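Local structure of Lin1840 protein (Listeria innocua serovar 6a, 4ZOC) at residues A105-D111 and A370-V376; A651-R655 and S686-H690. The protein probably hydrolyses terminal, non-reducing beta-D-glucosyl residues as a family 3 beta-glucosidase, with a role in beta-1,2-glucan metabolism in Listeria innocua. The protein carries 2 engineered substitutions. The contacts are given in a common frame with arbitrary orientation. Residues are numbered along the deposited sequence.

Contact 1: residues A105-D111 and A370-V376; sequences ALGCSFD and AGVESAV
Two helix ends meet in a largely buried contact. Segment 105-111 carries the last turn of helix 103-108, in the TIM-barrel domain of this glycoside hydrolase family 3 enzyme; it leaves helical angles at F110, whose phi is positive (46/32), and D111 N-caps helix 112-128. Segment 370-376 carries the end of helix 361-374, breaks at A375 (-67/154) and enters V376, first residue of strand 376-380 at the edge of the six-stranded mixed sheet. The contact thus joins the barrel domain to helix 361-374, which runs into that edge strand. The backbones come closest at S109 and S374, with CA atoms 4.1 Å apart, a close approach that the small serine side chains suit. S109 CA makes a CA-H...O contact of 3.3 Å with E373 O, and A105 O lies 3.2 Å from S374 CB. Each serine turns its hydroxyl back onto its own segment: S374 OG (chi1 m) donates to A370 O at 2.8 Å, and S109 OG (chi1 p) donates to L106 O at 2.8 Å while accepting from D111 N at 3.0 Å, an ST turn. Their hydroxyls are therefore satisfied, whereas S374 O, with C108 CB at 3.4 Å, has no hydrogen-bond partner. C108 CB also packs on V376 CG2 (3.7 Å), and L106 CD2 reaches A370 CB (4.4 Å). D111 OD2 and E373 OE1, like charges, lie 4.6 Å apart; E373 forms salt bridges to K639 and K665, and D111 OD2 is hydrogen-bonded to T114. A water donates to E373 OE1 at 3.2 Å and, weakly, to D111 OD1 at 3.3 Å.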
loop_
_atom_site.group_PDB
_atom_site.type_symbol
_atom_site.label_atom_id
_atom_site.label_comp_id
_atom_site.label_asym_id
_atom_site.label_seq_id
_atom_site.Cartn_x
_atom_site.Cartn_y
_atom_site.Cartn_z
ATOM N N ALA A 105 -12.284 -8.170 17.838
ATOM C CA ALA A 105 -12.097 -8.826 19.151
ATOM C C ALA A 105 -12.507 -10.306 19.064
ATOM O O ALA A 105 -11.822 -11.209 19.562
ATOM C CB ALA A 105 -12.868 -8.121 20.207
ATOM N N LEU A 106 -13.626 -10.578 18.417
ATOM C CA LEU A 106 -14.051 -11.955 18.272
ATOM C C LEU A 106 -12.967 -12.753 17.521
ATOM O O LEU A 106 -12.822 -13.914 17.715
ATOM C CB LEU A 106 -15.431 -12.089 17.610
ATOM C CG LEU A 106 -16.596 -11.452 18.368
ATOM C CD1 LEU A 106 -17.891 -11.523 17.602
ATOM C CD2 LEU A 106 -16.735 -12.081 19.727
ATOM N N GLY A 107 -12.286 -12.146 16.586
ATOM C CA GLY A 107 -11.221 -12.797 15.807
ATOM C C GLY A 107 -10.161 -13.235 16.845
ATOM O O GLY A 107 -9.676 -14.355 16.829
ATOM N N CYS A 108 -9.894 -12.372 17.773
ATOM C CA CYS A 108 -8.855 -12.679 18.836
ATOM C C CYS A 108 -9.236 -13.845 19.794
ATOM O O CYS A 108 -8.383 -14.386 20.446
ATOM C CB CYS A 108 -8.481 -11.456 19.651
ATOM S SG CYS A 108 -7.755 -10.093 18.697
ATOM N N SER A 109 -10.541 -14.181 19.888
ATOM C CA SER A 109 -10.978 -15.365 20.597
ATOM C C SER A 109 -10.410 -16.638 20.023
ATOM O O SER A 109 -10.236 -17.557 20.786
ATOM C CB SER A 109 -12.503 -15.530 20.673
ATOM O OG SER A 109 -13.040 -16.048 19.466
ATOM N N PHE A 110 -10.103 -16.680 18.728
ATOM C CA PHE A 110 -9.719 -17.949 18.031
ATOM C C PHE A 110 -10.680 -19.072 18.394
ATOM O O PHE A 110 -10.284 -20.270 18.477
ATOM C CB PHE A 110 -8.248 -18.267 18.341
ATOM C CG PHE A 110 -7.283 -17.532 17.476
ATOM C CD1 PHE A 110 -6.991 -16.169 17.735
ATOM C CD2 PHE A 110 -6.550 -18.218 16.498
ATOM C CE1 PHE A 110 -6.064 -15.469 17.020
ATOM C CE2 PHE A 110 -5.593 -17.514 15.767
ATOM C CZ PHE A 110 -5.370 -16.147 16.054
ATOM N N ASP A 111 -11.963 -18.693 18.636
ATOM C CA ASP A 111 -12.942 -19.629 19.144
ATOM C C ASP A 111 -14.242 -19.669 18.344
ATOM O O ASP A 111 -15.089 -18.793 18.461
ATOM C CB ASP A 111 -13.186 -19.405 20.652
ATOM C CG ASP A 111 -13.923 -20.564 21.268
ATOM O OD1 ASP A 111 -13.343 -21.683 21.310
ATOM O OD2 ASP A 111 -15.110 -20.387 21.611
ATOM N N ALA A 370 -18.063 -14.171 25.892
ATOM C CA ALA A 370 -17.419 -13.787 24.656
ATOM C C ALA A 370 -16.322 -12.753 24.900
ATOM O O ALA A 370 -15.265 -12.857 24.286
ATOM C CB ALA A 370 -18.388 -13.262 23.609
ATOM N N GLY A 371 -16.629 -11.748 25.722
ATOM C CA GLY A 371 -15.660 -10.710 26.096
ATOM C C GLY A 371 -14.429 -11.290 26.782
ATOM O O GLY A 371 -13.302 -10.867 26.444
ATOM N N VAL A 372 -14.601 -12.224 27.735
ATOM C CA VAL A 372 -13.426 -12.814 28.378
ATOM C C VAL A 372 -12.659 -13.748 27.434
ATOM O O VAL A 372 -11.465 -14.063 27.666
ATOM C CB VAL A 372 -13.714 -13.430 29.767
ATOM C CG1 VAL A 372 -14.405 -12.400 30.656
ATOM C CG2 VAL A 372 -14.559 -14.623 29.713
ATOM N N GLU A 373 -13.324 -14.272 26.398
ATOM C CA GLU A 373 -12.582 -15.092 25.372
ATOM C C GLU A 373 -11.735 -14.263 24.398
ATOM O O GLU A 373 -10.746 -14.756 23.862
ATOM C CB GLU A 373 -13.539 -15.928 24.481
ATOM C CG GLU A 373 -14.294 -17.005 25.252
ATOM C CD GLU A 373 -13.424 -18.159 25.641
ATOM O OE1 GLU A 373 -12.489 -18.502 24.880
ATOM O OE2 GLU A 373 -13.659 -18.684 26.741
ATOM N N SER A 374 -12.118 -13.021 24.208
ATOM C CA SER A 374 -11.664 -12.149 23.113
ATOM C C SER A 374 -10.591 -11.114 23.514
ATOM O O SER A 374 -9.824 -10.634 22.673
ATOM C CB SER A 374 -12.856 -11.373 22.590
ATOM O OG SER A 374 -13.788 -12.238 22.018
ATOM N N ALA A 375 -10.529 -10.794 24.784
ATOM C CA ALA A 375 -9.507 -9.846 25.286
ATOM C C ALA A 375 -8.119 -10.477 25.141
ATOM O O ALA A 375 -7.979 -11.729 25.221
ATOM C CB ALA A 375 -9.751 -9.480 26.714
ATOM N N VAL A 376 -7.097 -9.630 25.018
ATOM C CA VAL A 376 -5.727 -10.122 24.774
ATOM C C VAL A 376 -4.801 -9.480 25.767
ATOM O O VAL A 376 -4.681 -8.273 25.873
ATOM C CB VAL A 376 -5.189 -9.851 23.364
ATOM C CG1 VAL A 376 -3.804 -10.475 23.208
ATOM C CG2 VAL A 376 -6.160 -10.342 22.316
HETATM O O HOH W 1 -12.774 -21.721 24.585
#

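Contact 2: residues A651-R655 and S686-H690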
loop_
_atom_site.group_PDB
_atom_site.type_symbol
_atom_site.label_atom_id
_atom_site.label_comp_id
_atom_site.label_asym_id
_atom_site.label_seq_id
_atom_site.Cartn_x
_atom_site.Cartn_y
_atom_site.Cartn_z
ATOM N N ALA A 651 8.206 -22.753 -4.637
ATOM C CA ALA A 651 7.051 -22.886 -5.497
ATOM C C ALA A 651 7.183 -22.080 -6.775
ATOM O O ALA A 651 8.039 -21.227 -6.915
ATOM C CB ALA A 651 5.794 -22.465 -4.681
ATOM N N SER A 652 6.288 -22.282 -7.715
ATOM C CA SER A 652 6.275 -21.469 -8.940
ATOM C C SER A 652 5.782 -19.995 -8.700
ATOM O O SER A 652 5.874 -19.162 -9.580
ATOM C CB SER A 652 5.398 -22.182 -9.962
ATOM O OG SER A 652 4.071 -22.209 -9.463
ATOM N N ILE A 653 5.234 -19.722 -7.507
ATOM C CA ILE A 653 4.878 -18.388 -7.047
ATOM C C ILE A 653 5.610 -18.298 -5.670
ATOM O O ILE A 653 5.599 -19.240 -4.895
ATOM C CB ILE A 653 3.347 -18.318 -6.812
ATOM C CG1 ILE A 653 2.586 -18.452 -8.133
ATOM C CG2 ILE A 653 2.993 -17.061 -6.062
ATOM C CD1 ILE A 653 2.760 -17.311 -9.082
ATOM N N SER A 654 6.161 -17.123 -5.335
ATOM C CA SER A 654 6.787 -16.943 -4.065
ATOM C C SER A 654 5.666 -17.041 -2.997
ATOM O O SER A 654 4.755 -16.268 -3.037
ATOM C CB SER A 654 7.474 -15.528 -4.022
ATOM O OG SER A 654 8.152 -15.352 -2.805
ATOM N N ARG A 655 5.766 -17.964 -2.041
ATOM C CA ARG A 655 4.707 -18.249 -1.095
ATOM C C ARG A 655 5.025 -17.630 0.278
ATOM O O ARG A 655 6.175 -17.438 0.650
ATOM C CB ARG A 655 4.429 -19.778 -1.004
ATOM C CG ARG A 655 3.966 -20.386 -2.348
ATOM C CD ARG A 655 2.674 -21.239 -2.202
ATOM N NE ARG A 655 1.639 -20.386 -1.799
ATOM C CZ ARG A 655 0.818 -20.485 -0.756
ATOM N NH1 ARG A 655 0.047 -19.441 -0.568
ATOM N NH2 ARG A 655 0.667 -21.559 0.029
ATOM N N SER A 686 -2.132 -26.352 -1.163
ATOM C CA SER A 686 -2.389 -25.861 -2.495
ATOM C C SER A 686 -2.394 -24.353 -2.517
ATOM O O SER A 686 -2.533 -23.673 -1.460
ATOM C CB SER A 686 -3.715 -26.407 -2.954
ATOM O OG SER A 686 -3.608 -27.843 -2.988
ATOM N N PHE A 687 -2.285 -23.841 -3.759
ATOM C CA PHE A 687 -2.250 -22.422 -4.029
ATOM C C PHE A 687 -2.582 -22.101 -5.467
ATOM O O PHE A 687 -2.601 -22.978 -6.295
ATOM C CB PHE A 687 -0.887 -21.817 -3.669
ATOM C CG PHE A 687 0.209 -22.194 -4.606
ATOM C CD1 PHE A 687 0.811 -23.473 -4.477
ATOM C CD2 PHE A 687 0.582 -21.395 -5.616
ATOM C CE1 PHE A 687 1.829 -23.836 -5.338
ATOM C CE2 PHE A 687 1.590 -21.769 -6.479
ATOM C CZ PHE A 687 2.176 -23.028 -6.327
ATOM N N TYR A 688 -2.842 -20.797 -5.752
ATOM C CA TYR A 688 -3.082 -20.320 -7.062
ATOM C C TYR A 688 -1.810 -19.994 -7.824
ATOM O O TYR A 688 -1.014 -19.256 -7.330
ATOM C CB TYR A 688 -3.973 -19.076 -7.011
ATOM C CG TYR A 688 -5.389 -19.448 -6.661
ATOM C CD1 TYR A 688 -6.235 -19.895 -7.575
ATOM C CD2 TYR A 688 -5.826 -19.410 -5.331
ATOM C CE1 TYR A 688 -7.555 -20.238 -7.207
ATOM C CE2 TYR A 688 -7.105 -19.741 -4.955
ATOM C CZ TYR A 688 -7.975 -20.122 -5.903
ATOM O OH TYR A 688 -9.217 -20.439 -5.470
ATOM N N ASN A 689 -1.622 -20.574 -9.002
ATOM C CA ASN A 689 -0.408 -20.357 -9.751
ATOM C C ASN A 689 -0.514 -19.161 -10.701
ATOM O O ASN A 689 -1.527 -18.448 -10.673
ATOM C CB ASN A 689 0.019 -21.641 -10.420
ATOM C CG ASN A 689 -0.839 -22.034 -11.603
ATOM O OD1 ASN A 689 -1.720 -21.318 -12.040
ATOM N ND2 ASN A 689 -0.542 -23.217 -12.137
ATOM N N HIS A 690 0.500 -18.928 -11.547
ATOM C CA HIS A 690 0.476 -17.704 -12.397
ATOM C C HIS A 690 -0.679 -17.758 -13.370
ATOM O O HIS A 690 -1.166 -16.691 -13.781
ATOM C CB HIS A 690 1.807 -17.489 -13.138
ATOM C CG HIS A 690 1.878 -18.208 -14.417
ATOM N ND1 HIS A 690 2.018 -19.585 -14.486
ATOM C CD2 HIS A 690 1.714 -17.775 -15.685
ATOM C CE1 HIS A 690 1.979 -19.963 -15.752
ATOM N NE2 HIS A 690 1.801 -18.883 -16.499
HETATM O O HOH W 2 2.957 -20.316 -11.446
HETATM O O HOH W 3 -1.238 -23.303 1.077
#
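Aromatic and apolar packing dominates, centred on F687. The methylene R655 CD sits over one face of its ring, 3.8 Å from the centroid and 23° off the normal, a CH-pi contact. Farther along the arginine, the guanidinium lays a face on F687 CB, with NE 3.5 Å from that atom. I653 CG1 approaches the ring edge, 3.8 Å from F687 CE2, and A651 CB is 4.0 Å from F687 CZ. The beta-branched I653 also extends along the backbone beyond F687, its CD1 3.7 Å from H690 N. These residues belong to the fibronectin type III-like domain: the loop between strands 638-648 and 659-668 packs on the short strand 687-688, which pairs with 694-695. The loop runs on from the magnesium ligands D648 and T650, and the side chain of A651 is about 4 Å from the ion; S654 OG is hydrogen-bonded to H280 O of the second subunit.

Polar links across the pair run through water. One water donates to S652 OG (3.0 Å) and accepts from H690 N (2.8 Å); S652 OG is also hydrogen-bonded to E697. Another water lies 2.9 Å from S686 O and accepts weakly from R655 NH2 (2.8 Å); R655 NH2 also forms a salt bridge with E659.

In the fold
The two contacts follow one another along the chain and do not touch: their centres are 32 Å apart and their nearest atoms about 17 Å. Contact 1 is deeply buried, its centre 12 Å from the centre of the chain, and joins elements far apart in sequence; contact 2, its centre 28 Å from that point, is partly buried, lies within one domain and is reached by the second subunit. They share no helix or strand, yet the fibronectin-like domain takes part in both, since K639 and K665, which form salt bridges with E373 in contact 1, lie on strands 638-648 and 659-668, the pair connected by the loop of contact 2. Small residues allow close backbones in the first; large side chains span a wider gap in the second.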